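Local coordinates for periplasmic binding protein (Veillonella parvula, PDB 4MO9) that probably captures a solute, perhaps a ferric-siderophore or related iron complex, in the periplasm and delivers it to an ABC importer, as TroA-like periplasmic binding proteins do, at residues Y203-M208 with T294-W299; N209-F214 with L289-T294; T272-G277 with D283-L288. All coordinates share one frame; numbering follows the deposited sequence.

Contact 1: residues Y203-M208 with T294-W299; sequences YLEVGM and TERQGW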
ATOM      1  N   TYR A 203      -1.004   5.093 -19.275  1.00 37.09           N
ATOM      2  CA  TYR A 203      -2.374   4.778 -18.897  1.00 32.47           C
ATOM      3  C   TYR A 203      -2.346   3.804 -17.717  1.00 33.76           C
ATOM      4  O   TYR A 203      -1.691   2.758 -17.788  1.00 35.17           O
ATOM      5  CB  TYR A 203      -3.177   4.197 -20.072  1.00 33.87           C
ATOM      6  CG  TYR A 203      -4.493   3.600 -19.630  1.00 36.91           C
ATOM      7  CD1 TYR A 203      -5.413   4.360 -18.918  1.00 38.77           C
ATOM      8  CD2 TYR A 203      -4.805   2.272 -19.895  1.00 36.85           C
ATOM      9  CE1 TYR A 203      -6.611   3.821 -18.479  1.00 39.97           C
ATOM     10  CE2 TYR A 203      -6.002   1.721 -19.461  1.00 39.26           C
ATOM     11  CZ  TYR A 203      -6.903   2.503 -18.757  1.00 40.16           C
ATOM     12  OH  TYR A 203      -8.099   1.972 -18.324  1.00 41.87           O
ATOM     13  N   LEU A 204      -3.043   4.158 -16.637  1.00 32.79           N
ATOM     14  CA  LEU A 204      -3.026   3.378 -15.400  1.00 31.97           C
ATOM     15  C   LEU A 204      -4.403   2.783 -15.153  1.00 33.75           C
ATOM     16  O   LEU A 204      -5.411   3.482 -15.273  1.00 36.06           O
ATOM     17  CB  LEU A 204      -2.664   4.273 -14.212  1.00 32.77           C
ATOM     18  CG  LEU A 204      -1.354   5.060 -14.232  1.00 31.93           C
ATOM     19  CD1 LEU A 204      -1.333   6.084 -13.088  1.00 29.97           C
ATOM     20  CD2 LEU A 204      -0.172   4.123 -14.097  1.00 30.30           C
ATOM     21  N   GLU A 205      -4.467   1.500 -14.813  1.00 32.11           N
ATOM     22  CA  GLU A 205      -5.771   0.896 -14.548  1.00 33.26           C
ATOM     23  C   GLU A 205      -5.657  -0.182 -13.481  1.00 33.79           C
ATOM     24  O   GLU A 205      -4.718  -0.991 -13.516  1.00 33.69           O
ATOM     25  CB  GLU A 205      -6.396   0.304 -15.824  1.00 34.05           C
ATOM     26  CG  GLU A 205      -7.827  -0.225 -15.604  1.00 35.36           C
ATOM     27  CD  GLU A 205      -8.377  -1.034 -16.779  1.00 40.64           C
ATOM     28  OE1 GLU A 205      -8.148  -0.648 -17.954  1.00 43.94           O
ATOM     29  OE2 GLU A 205      -9.067  -2.057 -16.535  1.00 39.04           O
ATOM     30  N   VAL A 206      -6.593  -0.175 -12.528  1.00 31.38           N
ATOM     31  CA  VAL A 206      -6.728  -1.285 -11.587  1.00 32.81           C
ATOM     32  C   VAL A 206      -7.391  -2.430 -12.349  1.00 35.82           C
ATOM     33  O   VAL A 206      -8.532  -2.292 -12.827  1.00 36.27           O
ATOM     34  CB  VAL A 206      -7.588  -0.909 -10.366  1.00 34.23           C
ATOM     35  CG1 VAL A 206      -7.483  -1.993  -9.291  1.00 34.03           C
ATOM     36  CG2 VAL A 206      -7.118   0.422  -9.791  1.00 35.01           C
ATOM     37  N   GLY A 207      -6.687  -3.553 -12.489  1.00 34.47           N
ATOM     38  CA  GLY A 207      -7.203  -4.641 -13.307  1.00 36.54           C
ATOM     39  C   GLY A 207      -8.135  -5.595 -12.581  1.00 40.28           C
ATOM     40  O   GLY A 207      -8.066  -6.810 -12.790  1.00 43.18           O
HETATM   41  N   MSE A 208      -9.022  -5.047 -11.751  1.00 40.33           N
HETATM   42  CA  MSE A 208      -9.886  -5.849 -10.886  1.00 41.97           C
HETATM   43  C   MSE A 208     -11.035  -6.512 -11.633  1.00 43.19           C
HETATM   44  O   MSE A 208     -11.571  -7.534 -11.188  1.00 43.84           O
HETATM   45  CB  MSE A 208     -10.447  -4.978  -9.761  1.00 42.55           C
HETATM   46  CG  MSE A 208     -11.453  -5.685  -8.858  1.00 47.43           C
HETATM   47 SE   MSE A 208     -12.007  -4.534  -7.385  0.76 66.60          SE
HETATM   48  CE  MSE A 208     -12.830  -3.113  -8.425  1.00 44.00           C
ATOM     49  N   THR A 294      -5.205  -8.662 -25.663  1.00 51.04           N
ATOM     50  CA  THR A 294      -5.771  -9.457 -26.757  1.00 53.48           C
ATOM     51  C   THR A 294      -7.303  -9.440 -26.801  1.00 53.48           C
ATOM     52  O   THR A 294      -7.896  -9.632 -27.861  1.00 55.39           O
ATOM     53  CB  THR A 294      -5.257 -10.928 -26.744  1.00 52.68           C
ATOM     54  OG1 THR A 294      -5.698 -11.596 -25.553  1.00 50.30           O
ATOM     55  CG2 THR A 294      -3.734 -10.968 -26.808  1.00 50.05           C
ATOM     56  N   GLU A 295      -7.946  -9.225 -25.656  1.00 50.93           N
ATOM     57  CA  GLU A 295      -9.406  -9.276 -25.600  1.00 56.09           C
ATOM     58  C   GLU A 295     -10.049  -7.903 -25.836  1.00 55.75           C
ATOM     59  O   GLU A 295     -11.237  -7.815 -26.165  1.00 60.02           O
ATOM     60  CB  GLU A 295      -9.905  -9.898 -24.280  1.00 59.80           C
ATOM     61  CG  GLU A 295      -9.412 -11.329 -23.984  1.00 63.93           C
ATOM     62  CD  GLU A 295      -9.741 -12.329 -25.090  1.00 73.86           C
ATOM     63  OE1 GLU A 295     -10.803 -12.994 -25.014  1.00 75.81           O
ATOM     64  OE2 GLU A 295      -8.931 -12.462 -26.038  1.00 76.16           O
ATOM     65  N   ARG A 296      -9.262  -6.839 -25.704  1.00 48.10           N
ATOM     66  CA  ARG A 296      -9.788  -5.476 -25.809  1.00 46.49           C
ATOM     67  C   ARG A 296      -9.660  -4.894 -27.214  1.00 51.27           C
ATOM     68  O   ARG A 296      -8.582  -4.915 -27.813  1.00 54.70           O
ATOM     69  CB  ARG A 296      -9.129  -4.554 -24.773  1.00 45.29           C
ATOM     70  CG  ARG A 296      -9.607  -4.820 -23.358  1.00 45.70           C
ATOM     71  CD  ARG A 296      -8.985  -3.873 -22.341  1.00 43.23           C
ATOM     72  NE  ARG A 296      -9.570  -4.080 -21.015  1.00 44.05           N
ATOM     73  CZ  ARG A 296      -9.243  -3.386 -19.930  1.00 42.34           C
ATOM     74  NH1 ARG A 296      -8.323  -2.433 -20.001  1.00 42.62           N
ATOM     75  NH2 ARG A 296      -9.829  -3.652 -18.765  1.00 41.16           N
ATOM     76  N   GLN A 297     -10.777  -4.388 -27.732  1.00 52.95           N
ATOM     77  CA  GLN A 297     -10.835  -3.813 -29.072  1.00 57.36           C
ATOM     78  C   GLN A 297      -9.725  -2.788 -29.323  1.00 57.10           C
ATOM     79  O   GLN A 297      -9.574  -1.819 -28.578  1.00 57.57           O
ATOM     80  CB  GLN A 297     -12.219  -3.199 -29.323  1.00 63.02           C
ATOM     81  CG  GLN A 297     -12.346  -2.396 -30.615  1.00 70.40           C
ATOM     82  CD  GLN A 297     -13.717  -2.525 -31.257  1.00 82.23           C
ATOM     83  OE1 GLN A 297     -14.434  -3.504 -31.032  1.00 86.57           O
ATOM     84  NE2 GLN A 297     -14.086  -1.540 -32.074  1.00 85.65           N
ATOM     85  N   GLY A 298      -8.922  -3.036 -30.352  1.00 57.78           N
ATOM     86  CA  GLY A 298      -7.887  -2.103 -30.754  1.00 55.34           C
ATOM     87  C   GLY A 298      -6.582  -2.156 -29.977  1.00 53.73           C
ATOM     88  O   GLY A 298      -5.589  -1.583 -30.424  1.00 54.58           O
ATOM     89  N   TRP A 299      -6.561  -2.824 -28.824  1.00 53.04           N
ATOM     90  CA  TRP A 299      -5.351  -2.825 -27.991  1.00 49.17           C
ATOM     91  C   TRP A 299      -4.149  -3.467 -28.688  1.00 50.11           C
ATOM     92  O   TRP A 299      -3.010  -3.068 -28.449  1.00 46.65           O
ATOM     93  CB  TRP A 299      -5.594  -3.475 -26.624  1.00 47.35           C
ATOM     94  CG  TRP A 299      -6.174  -2.527 -25.614  1.00 47.03           C
ATOM     95  CD1 TRP A 299      -7.173  -1.619 -25.827  1.00 50.09           C
ATOM     96  CD2 TRP A 299      -5.774  -2.372 -24.245  1.00 45.27           C
ATOM     97  NE1 TRP A 299      -7.431  -0.924 -24.672  1.00 48.45           N
ATOM     98  CE2 TRP A 299      -6.583  -1.358 -23.687  1.00 46.66           C
ATOM     99  CE3 TRP A 299      -4.820  -2.998 -23.434  1.00 41.07           C
ATOM    100  CZ2 TRP A 299      -6.466  -0.955 -22.356  1.00 42.52           C
ATOM    101  CZ3 TRP A 299      -4.698  -2.587 -22.104  1.00 40.13           C
ATOM    102  CH2 TRP A 299      -5.522  -1.580 -21.580  1.00 41.45           C
TER
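The strand end at 203-208 and the chain leaving helix 282-295 stay well apart, with the closest CA atoms, those of Tyr203 and Trp299, 12.2 Å from each other, so long side chains must bridge the gap. Reaching in from opposite directions, Glu205 and Arg296 meet end-on: Arg296 NH1 lies 2.7 Å from Glu205 OE1, and Arg296 NH2 is 2.8 Å from Glu205 OE2 in an almost straight bond of 175°. The carboxylate and guanidinium planes are only 16° apart. With CG anti to the backbone N (chi1 -175°) and the chain extended, Glu205 pushes its carboxylate far out from the strand. Tyr203 OH adds a 2.6 Å bond to Glu205 OE1 on the anti side; two donors thus hold that oxygen, and with the NH2 bond at OE2 they help fix the carboxylate's rotation. Arg296 CD sits over the centre of the Trp299 ring, 3.7 Å above its plane. Trp299 CH2 also meets the tyrosine edge, 4.0 Å from Tyr203 CE2. This buried, bidentate carboxylate-guanidinium pair joins a sheet strand to the chain just past helix 282-295. Around it, Phe214 makes a cation-pi contact with Arg296, helix 249-255 supplies Val252 against Tyr203 and Leu253 against Trp299, and strand 259-263 runs parallel beside strand 201-206.

Contact 2: residues N209-F214 with L289-T294; sequences NGPEEF and LKAFTT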
ATOM      1  N   ASN A 209     -11.412  -5.933 -12.769  1.00 43.02           N
ATOM      2  CA  ASN A 209     -12.568  -6.426 -13.504  1.00 46.63           C
ATOM      3  C   ASN A 209     -12.205  -7.262 -14.729  1.00 47.58           C
ATOM      4  O   ASN A 209     -13.087  -7.699 -15.462  1.00 47.09           O
ATOM      5  CB  ASN A 209     -13.482  -5.259 -13.896  1.00 48.64           C
ATOM      6  CG  ASN A 209     -14.090  -4.566 -12.692  1.00 52.62           C
ATOM      7  OD1 ASN A 209     -14.407  -5.207 -11.690  1.00 56.15           O
ATOM      8  ND2 ASN A 209     -14.251  -3.249 -12.781  1.00 54.08           N
ATOM      9  N   GLY A 210     -10.908  -7.483 -14.946  1.00 45.52           N
ATOM     10  CA  GLY A 210     -10.458  -8.271 -16.084  1.00 45.17           C
ATOM     11  C   GLY A 210     -10.552  -7.505 -17.395  1.00 45.43           C
ATOM     12  O   GLY A 210     -10.994  -6.350 -17.411  1.00 42.78           O
ATOM     13  N   PRO A 211     -10.142  -8.144 -18.506  1.00 46.08           N
ATOM     14  CA  PRO A 211     -10.134  -7.488 -19.823  1.00 45.88           C
ATOM     15  C   PRO A 211     -11.512  -6.978 -20.277  1.00 46.78           C
ATOM     16  O   PRO A 211     -11.585  -5.965 -20.973  1.00 46.20           O
ATOM     17  CB  PRO A 211      -9.650  -8.604 -20.763  1.00 48.86           C
ATOM     18  CG  PRO A 211      -8.870  -9.536 -19.876  1.00 47.83           C
ATOM     19  CD  PRO A 211      -9.607  -9.518 -18.565  1.00 46.60           C
ATOM     20  N   GLU A 212     -12.582  -7.660 -19.884  1.00 48.84           N
ATOM     21  CA  GLU A 212     -13.911  -7.374 -20.429  1.00 57.14           C
ATOM     22  C   GLU A 212     -14.615  -6.138 -19.837  1.00 55.08           C
ATOM     23  O   GLU A 212     -15.608  -5.664 -20.394  1.00 55.47           O
ATOM     24  CB  GLU A 212     -14.812  -8.623 -20.358  1.00 65.20           C
ATOM     25  CG  GLU A 212     -15.232  -9.054 -18.948  1.00 70.73           C
ATOM     26  CD  GLU A 212     -14.139  -9.797 -18.175  1.00 75.12           C
ATOM     27  OE1 GLU A 212     -13.013  -9.961 -18.699  1.00 73.06           O
ATOM     28  OE2 GLU A 212     -14.419 -10.222 -17.032  1.00 78.68           O
ATOM     29  N   GLU A 213     -14.095  -5.617 -18.727  1.00 53.05           N
ATOM     30  CA  GLU A 213     -14.658  -4.419 -18.101  1.00 53.66           C
ATOM     31  C   GLU A 213     -13.540  -3.540 -17.544  1.00 48.97           C
ATOM     32  O   GLU A 213     -12.675  -4.026 -16.809  1.00 49.77           O
ATOM     33  CB  GLU A 213     -15.626  -4.810 -16.977  1.00 60.12           C
ATOM     34  CG  GLU A 213     -16.325  -3.631 -16.304  1.00 66.76           C
ATOM     35  CD  GLU A 213     -17.156  -4.045 -15.093  1.00 72.70           C
ATOM     36  OE1 GLU A 213     -17.063  -5.220 -14.671  1.00 73.92           O
ATOM     37  OE2 GLU A 213     -17.900  -3.191 -14.560  1.00 74.70           O
ATOM     38  N   PHE A 214     -13.542  -2.253 -17.881  1.00 44.81           N
ATOM     39  CA  PHE A 214     -12.472  -1.368 -17.407  1.00 43.61           C
ATOM     40  C   PHE A 214     -12.543  -1.153 -15.905  1.00 42.49           C
ATOM     41  O   PHE A 214     -13.615  -0.909 -15.350  1.00 44.05           O
ATOM     42  CB  PHE A 214     -12.503  -0.018 -18.127  1.00 45.11           C
ATOM     43  CG  PHE A 214     -11.821  -0.029 -19.470  1.00 47.09           C
ATOM     44  CD1 PHE A 214     -12.020  -1.078 -20.358  1.00 47.01           C
ATOM     45  CD2 PHE A 214     -10.983   1.012 -19.846  1.00 46.39           C
ATOM     46  CE1 PHE A 214     -11.398  -1.085 -21.604  1.00 49.22           C
ATOM     47  CE2 PHE A 214     -10.356   1.009 -21.082  1.00 45.82           C
ATOM     48  CZ  PHE A 214     -10.562  -0.039 -21.961  1.00 47.04           C
ATOM     49  N   LEU A 289      -2.217 -10.825 -17.835  1.00 37.62           N
ATOM     50  CA  LEU A 289      -1.835  -9.520 -18.378  1.00 37.73           C
ATOM     51  C   LEU A 289      -2.016  -9.496 -19.894  1.00 40.76           C
ATOM     52  O   LEU A 289      -2.636  -8.577 -20.444  1.00 41.08           O
ATOM     53  CB  LEU A 289      -0.386  -9.190 -18.011  1.00 35.27           C
ATOM     54  CG  LEU A 289       0.058  -7.748 -18.264  1.00 36.70           C
ATOM     55  CD1 LEU A 289      -0.974  -6.785 -17.698  1.00 35.77           C
ATOM     56  CD2 LEU A 289       1.414  -7.450 -17.605  1.00 37.23           C
ATOM     57  N   LYS A 290      -1.494 -10.514 -20.572  1.00 42.10           N
ATOM     58  CA  LYS A 290      -1.617 -10.581 -22.027  1.00 44.23           C
ATOM     59  C   LYS A 290      -3.077 -10.547 -22.490  1.00 45.49           C
ATOM     60  O   LYS A 290      -3.397  -9.938 -23.511  1.00 46.56           O
ATOM     61  CB  LYS A 290      -0.902 -11.819 -22.581  1.00 46.71           C
ATOM     62  CG  LYS A 290      -1.178 -12.081 -24.055  1.00 47.92           C
ATOM     63  CD  LYS A 290      -0.344 -13.237 -24.593  1.00 51.09           C
ATOM     64  CE  LYS A 290      -0.584 -13.420 -26.081  1.00 55.23           C
ATOM     65  NZ  LYS A 290       0.235 -14.526 -26.644  1.00 57.57           N
ATOM     66  N   ALA A 291      -3.964 -11.180 -21.726  1.00 44.65           N
ATOM     67  CA  ALA A 291      -5.379 -11.212 -22.094  1.00 45.40           C
ATOM     68  C   ALA A 291      -6.008  -9.817 -22.185  1.00 44.12           C
ATOM     69  O   ALA A 291      -6.897  -9.593 -23.016  1.00 45.49           O
ATOM     70  CB  ALA A 291      -6.169 -12.104 -21.140  1.00 45.94           C
ATOM     71  N   PHE A 292      -5.563  -8.896 -21.327  1.00 42.59           N
ATOM     72  CA  PHE A 292      -5.989  -7.501 -21.415  1.00 42.19           C
ATOM     73  C   PHE A 292      -5.729  -6.925 -22.807  1.00 45.06           C
ATOM     74  O   PHE A 292      -6.576  -6.229 -23.365  1.00 47.26           O
ATOM     75  CB  PHE A 292      -5.279  -6.647 -20.363  1.00 43.01           C
ATOM     76  CG  PHE A 292      -5.898  -6.728 -18.995  1.00 39.00           C
ATOM     77  CD1 PHE A 292      -5.596  -7.784 -18.142  1.00 37.46           C
ATOM     78  CD2 PHE A 292      -6.791  -5.752 -18.563  1.00 39.37           C
ATOM     79  CE1 PHE A 292      -6.168  -7.869 -16.886  1.00 39.26           C
ATOM     80  CE2 PHE A 292      -7.367  -5.828 -17.300  1.00 40.10           C
ATOM     81  CZ  PHE A 292      -7.056  -6.889 -16.461  1.00 38.42           C
ATOM     82  N   THR A 293      -4.566  -7.240 -23.373  1.00 45.87           N
ATOM     83  CA  THR A 293      -4.153  -6.694 -24.675  1.00 46.51           C
ATOM     84  C   THR A 293      -4.770  -7.421 -25.876  1.00 49.70           C
ATOM     85  O   THR A 293      -4.859  -6.865 -26.983  1.00 45.83           O
ATOM     86  CB  THR A 293      -2.606  -6.681 -24.791  1.00 49.29           C
ATOM     87  OG1 THR A 293      -2.108  -8.023 -24.889  1.00 50.10           O
ATOM     88  CG2 THR A 293      -1.998  -6.029 -23.567  1.00 48.11           C
ATOM     89  N   THR A 294      -5.205  -8.662 -25.663  1.00 51.04           N
ATOM     90  CA  THR A 294      -5.771  -9.457 -26.757  1.00 53.48           C
ATOM     91  C   THR A 294      -7.303  -9.440 -26.801  1.00 53.48           C
ATOM     92  O   THR A 294      -7.896  -9.632 -27.861  1.00 55.39           O
ATOM     93  CB  THR A 294      -5.257 -10.928 -26.744  1.00 52.68           C
ATOM     94  OG1 THR A 294      -5.698 -11.596 -25.553  1.00 50.30           O
ATOM     95  CG2 THR A 294      -3.734 -10.968 -26.808  1.00 50.05           C
TER
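Pro211 sets its CG over one face of the Phe292 ring, 4.2 Å from the centroid and 15° off the normal, a CH-pi contact. The two side chains cross at about a right angle. Pro211 N lies over the same ring, displaced toward the rim, while the neighbouring peptide reaches its far end, where Gly210 C is 3.6 Å from Phe292 CE2. Phe292 has CG anti to its own carbonyl carbon (chi1 -81°), which swings the ring off the helix and under the Gly210-Pro211 peptide. Pro211 also leans on the helix backbone, its CG being 3.7 Å from Ala291 C, and touches the methyl of Ala291 at 3.9 Å between Pro211 CG and Ala291 CB. The loop bends here in a type I turn from Gly210 to Glu213, with Pro211 at its second position, where its phi of -59° fits. Replacing Phe292 with an alanine would probably open a gap beneath Pro211 and leave the turn without its aromatic support. Ile262 of strand 259-263 also packs on Phe292. Across the two segments the chemistry is apolar, so shape and dispersion hold the turn to the helix, while a polar hold on the turn comes from Arg296, which bonds to the carbonyl oxygens of Gly210 and Pro211.

Contact 3: residues T272-G277 with D283-L288; sequences TSMRLG and DSSQAL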
ATOM      1  N   THR A 272     -10.847 -13.482 -14.209  1.00 47.58           N
ATOM      2  CA  THR A 272      -9.997 -12.871 -15.232  1.00 46.22           C
ATOM      3  C   THR A 272      -9.259 -11.625 -14.745  1.00 43.11           C
ATOM      4  O   THR A 272      -8.597 -10.951 -15.539  1.00 41.68           O
ATOM      5  CB  THR A 272     -10.795 -12.465 -16.464  1.00 45.47           C
ATOM      6  OG1 THR A 272     -11.775 -11.489 -16.088  1.00 42.00           O
ATOM      7  CG2 THR A 272     -11.471 -13.679 -17.090  1.00 48.72           C
ATOM      8  N   SER A 273      -9.376 -11.299 -13.458  1.00 39.83           N
ATOM      9  CA  SER A 273      -8.680 -10.129 -12.934  1.00 37.34           C
ATOM     10  C   SER A 273      -7.165 -10.362 -12.968  1.00 38.04           C
ATOM     11  O   SER A 273      -6.701 -11.510 -12.914  1.00 38.61           O
ATOM     12  CB  SER A 273      -9.155  -9.775 -11.516  1.00 38.57           C
ATOM     13  OG  SER A 273      -8.886 -10.805 -10.572  1.00 38.47           O
HETATM   14  N   MSE A 274      -6.394  -9.288 -13.102  1.00 36.53           N
HETATM   15  CA  MSE A 274      -4.942  -9.404 -13.024  1.00 34.16           C
HETATM   16  C   MSE A 274      -4.552  -9.904 -11.641  1.00 34.47           C
HETATM   17  O   MSE A 274      -4.924  -9.297 -10.632  1.00 34.31           O
HETATM   18  CB  MSE A 274      -4.289  -8.050 -13.266  1.00 33.69           C
HETATM   19  CG  MSE A 274      -2.776  -8.099 -13.203  1.00 33.41           C
HETATM   20 SE   MSE A 274      -2.090  -9.338 -14.546  0.83 43.25          SE
HETATM   21  CE  MSE A 274      -0.297  -9.463 -13.754  1.00 40.77           C
ATOM     22  N   ARG A 275      -3.796 -11.002 -11.603  1.00 36.20           N
ATOM     23  CA  ARG A 275      -3.418 -11.655 -10.351  1.00 37.05           C
ATOM     24  C   ARG A 275      -1.953 -11.408  -9.972  1.00 37.18           C
ATOM     25  O   ARG A 275      -1.033 -11.740 -10.734  1.00 35.13           O
ATOM     26  CB  ARG A 275      -3.686 -13.166 -10.431  1.00 36.11           C
ATOM     27  CG  ARG A 275      -3.241 -13.960  -9.203  1.00 36.27           C
ATOM     28  CD  ARG A 275      -4.071 -13.622  -7.947  1.00 34.30           C
ATOM     29  NE  ARG A 275      -5.431 -14.153  -8.046  1.00 37.39           N
ATOM     30  CZ  ARG A 275      -5.777 -15.380  -7.664  1.00 43.36           C
ATOM     31  NH1 ARG A 275      -4.862 -16.200  -7.154  1.00 42.42           N
ATOM     32  NH2 ARG A 275      -7.034 -15.799  -7.803  1.00 46.01           N
ATOM     33  N   LEU A 276      -1.761 -10.825  -8.793  1.00 36.02           N
ATOM     34  CA  LEU A 276      -0.444 -10.661  -8.180  1.00 35.64           C
ATOM     35  C   LEU A 276      -0.569 -10.995  -6.699  1.00 35.80           C
ATOM     36  O   LEU A 276      -1.693 -11.144  -6.198  1.00 37.37           O
ATOM     37  CB  LEU A 276       0.063  -9.227  -8.356  1.00 33.02           C
ATOM     38  CG  LEU A 276       0.428  -8.830  -9.798  1.00 30.05           C
ATOM     39  CD1 LEU A 276       0.909  -7.370  -9.829  1.00 28.95           C
ATOM     40  CD2 LEU A 276       1.491  -9.757 -10.334  1.00 29.89           C
ATOM     41  N   GLY A 277       0.566 -11.121  -6.006  1.00 34.06           N
ATOM     42  CA  GLY A 277       0.567 -11.401  -4.573  1.00 35.35           C
ATOM     43  C   GLY A 277       1.078 -12.796  -4.244  1.00 35.76           C
ATOM     44  O   GLY A 277       1.813 -13.402  -5.034  1.00 36.76           O
ATOM     45  N   ASP A 283       3.726 -17.700 -14.904  1.00 47.96           N
ATOM     46  CA  ASP A 283       2.975 -18.070 -16.109  1.00 50.64           C
ATOM     47  C   ASP A 283       1.549 -17.527 -16.107  1.00 49.71           C
ATOM     48  O   ASP A 283       1.070 -17.006 -17.119  1.00 49.78           O
ATOM     49  CB  ASP A 283       2.951 -19.593 -16.299  1.00 54.32           C
ATOM     50  CG  ASP A 283       4.287 -20.143 -16.748  1.00 57.55           C
ATOM     51  OD1 ASP A 283       5.162 -19.331 -17.109  1.00 59.58           O
ATOM     52  OD2 ASP A 283       4.464 -21.379 -16.744  1.00 60.35           O
ATOM     53  N   SER A 284       0.873 -17.662 -14.971  1.00 46.21           N
ATOM     54  CA  SER A 284      -0.498 -17.178 -14.824  1.00 44.18           C
ATOM     55  C   SER A 284      -0.569 -15.658 -14.952  1.00 41.10           C
ATOM     56  O   SER A 284      -1.389 -15.130 -15.702  1.00 41.74           O
ATOM     57  CB  SER A 284      -1.074 -17.629 -13.476  1.00 42.50           C
ATOM     58  OG  SER A 284      -2.276 -16.951 -13.177  1.00 40.98           O
ATOM     59  N   SER A 285       0.294 -14.956 -14.225  1.00 39.38           N
ATOM     60  CA  SER A 285       0.318 -13.502 -14.298  1.00 38.99           C
ATOM     61  C   SER A 285       0.606 -12.995 -15.715  1.00 36.57           C
ATOM     62  O   SER A 285       0.041 -11.987 -16.137  1.00 39.17           O
ATOM     63  CB  SER A 285       1.313 -12.927 -13.292  1.00 40.86           C
ATOM     64  OG  SER A 285       0.848 -13.135 -11.963  1.00 44.02           O
ATOM     65  N   GLN A 286       1.471 -13.691 -16.448  1.00 37.54           N
ATOM     66  CA  GLN A 286       1.741 -13.339 -17.842  1.00 41.29           C
ATOM     67  C   GLN A 286       0.497 -13.500 -18.715  1.00 41.81           C
ATOM     68  O   GLN A 286       0.175 -12.637 -19.541  1.00 40.76           O
ATOM     69  CB  GLN A 286       2.872 -14.207 -18.414  1.00 45.50           C
ATOM     70  CG  GLN A 286       4.275 -13.771 -17.987  1.00 45.96           C
ATOM     71  CD  GLN A 286       4.727 -12.472 -18.648  1.00 46.71           C
ATOM     72  OE1 GLN A 286       4.168 -12.043 -19.661  1.00 48.39           O
ATOM     73  NE2 GLN A 286       5.753 -11.847 -18.079  1.00 45.06           N
ATOM     74  N   ALA A 287      -0.199 -14.618 -18.544  1.00 43.47           N
ATOM     75  CA  ALA A 287      -1.378 -14.888 -19.350  1.00 42.22           C
ATOM     76  C   ALA A 287      -2.512 -13.915 -19.028  1.00 40.75           C
ATOM     77  O   ALA A 287      -3.204 -13.452 -19.934  1.00 40.83           O
ATOM     78  CB  ALA A 287      -1.827 -16.330 -19.173  1.00 46.49           C
ATOM     79  N   LEU A 288      -2.707 -13.613 -17.743  1.00 39.70           N
ATOM     80  CA  LEU A 288      -3.743 -12.671 -17.335  1.00 41.25           C
ATOM     81  C   LEU A 288      -3.475 -11.262 -17.885  1.00 40.32           C
ATOM     82  O   LEU A 288      -4.401 -10.591 -18.358  1.00 41.41           O
ATOM     83  CB  LEU A 288      -3.894 -12.649 -15.807  1.00 37.25           C
ATOM     84  CG  LEU A 288      -4.479 -13.930 -15.192  1.00 39.76           C
ATOM     85  CD1 LEU A 288      -4.173 -13.970 -13.703  1.00 39.12           C
ATOM     86  CD2 LEU A 288      -5.979 -14.031 -15.414  1.00 38.69           C
TER
HETATM   87  O   HOH W   1      -7.032 -11.486 -17.845  1.00 32.68           O
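Ser285 OG donates to Arg275 O at 2.6 Å, meeting the oxygen nearly along the C=O axis, at a C=O...donor angle of 163°. The hydroxyl is set beside the backbone N of its own residue (chi1 -69°), and from there it ties the helix side to the loop main chain. Leu276 CD2 flanks the same hydroxyl, 3.8 Å from Ser285 OG. One helical turn further on, Leu288 points into the loop and spreads its two methyls along it. Leu288 CD1 presses on Arg275 CB at 3.4 Å, a close fit, and both methyls lie against the carbonyl oxygen of Ser273. The arginine itself bends away at chi2 and chi3, so that its aliphatic root makes the contact while NH1 bonds to Glu279 O. Selenomethionine Met274 lies against both the serine and the leucine: its chain bends at chi2 (59°), which brings Met274 SE to 4.0 Å from Leu288 CB and the terminal methyl, Met274 CE, to 3.5 Å from Ser285 O. Beyond the leucine a single water joins the two backbones, donating to Thr272 O at 2.8 Å and to Leu288 O at the same distance. Thr272 also turns its hydroxyl to Glu212, and Met274 makes a backbone bond with Gly207. Overall, an extended loop folds back along the helix that follows it. It belongs to the beta-alpha-beta crossover that joins strand 259-263 to its parallel neighbour 310-313, with helix 282-295 as the main helix, within an alpha/beta lobe as expected of the solute-binding-protein fold.

Going from the N terminus, strand 201-206 enters first, and the chain runs from it directly into the turn at 209-214. It then passes through helix 224-230 and strand 259-263 to the loop at 272-277, and turns into helix 282-295. Contact 3 closes the shortest loop and lies inside the one closed by contact 2, which in turn lies inside that of contact 1: a nested set, with no crossing. Contacts 3 and 2 use successive turns of the helix, and contact 1 the chain just past its C-terminal end. The centres of contacts 1 and 2 are 5 Å apart, whereas contact 3 sits 10 Å from contact 2. Together they fasten the strand end, the turn and the long loop to helix 282-295 and the chain that leaves it.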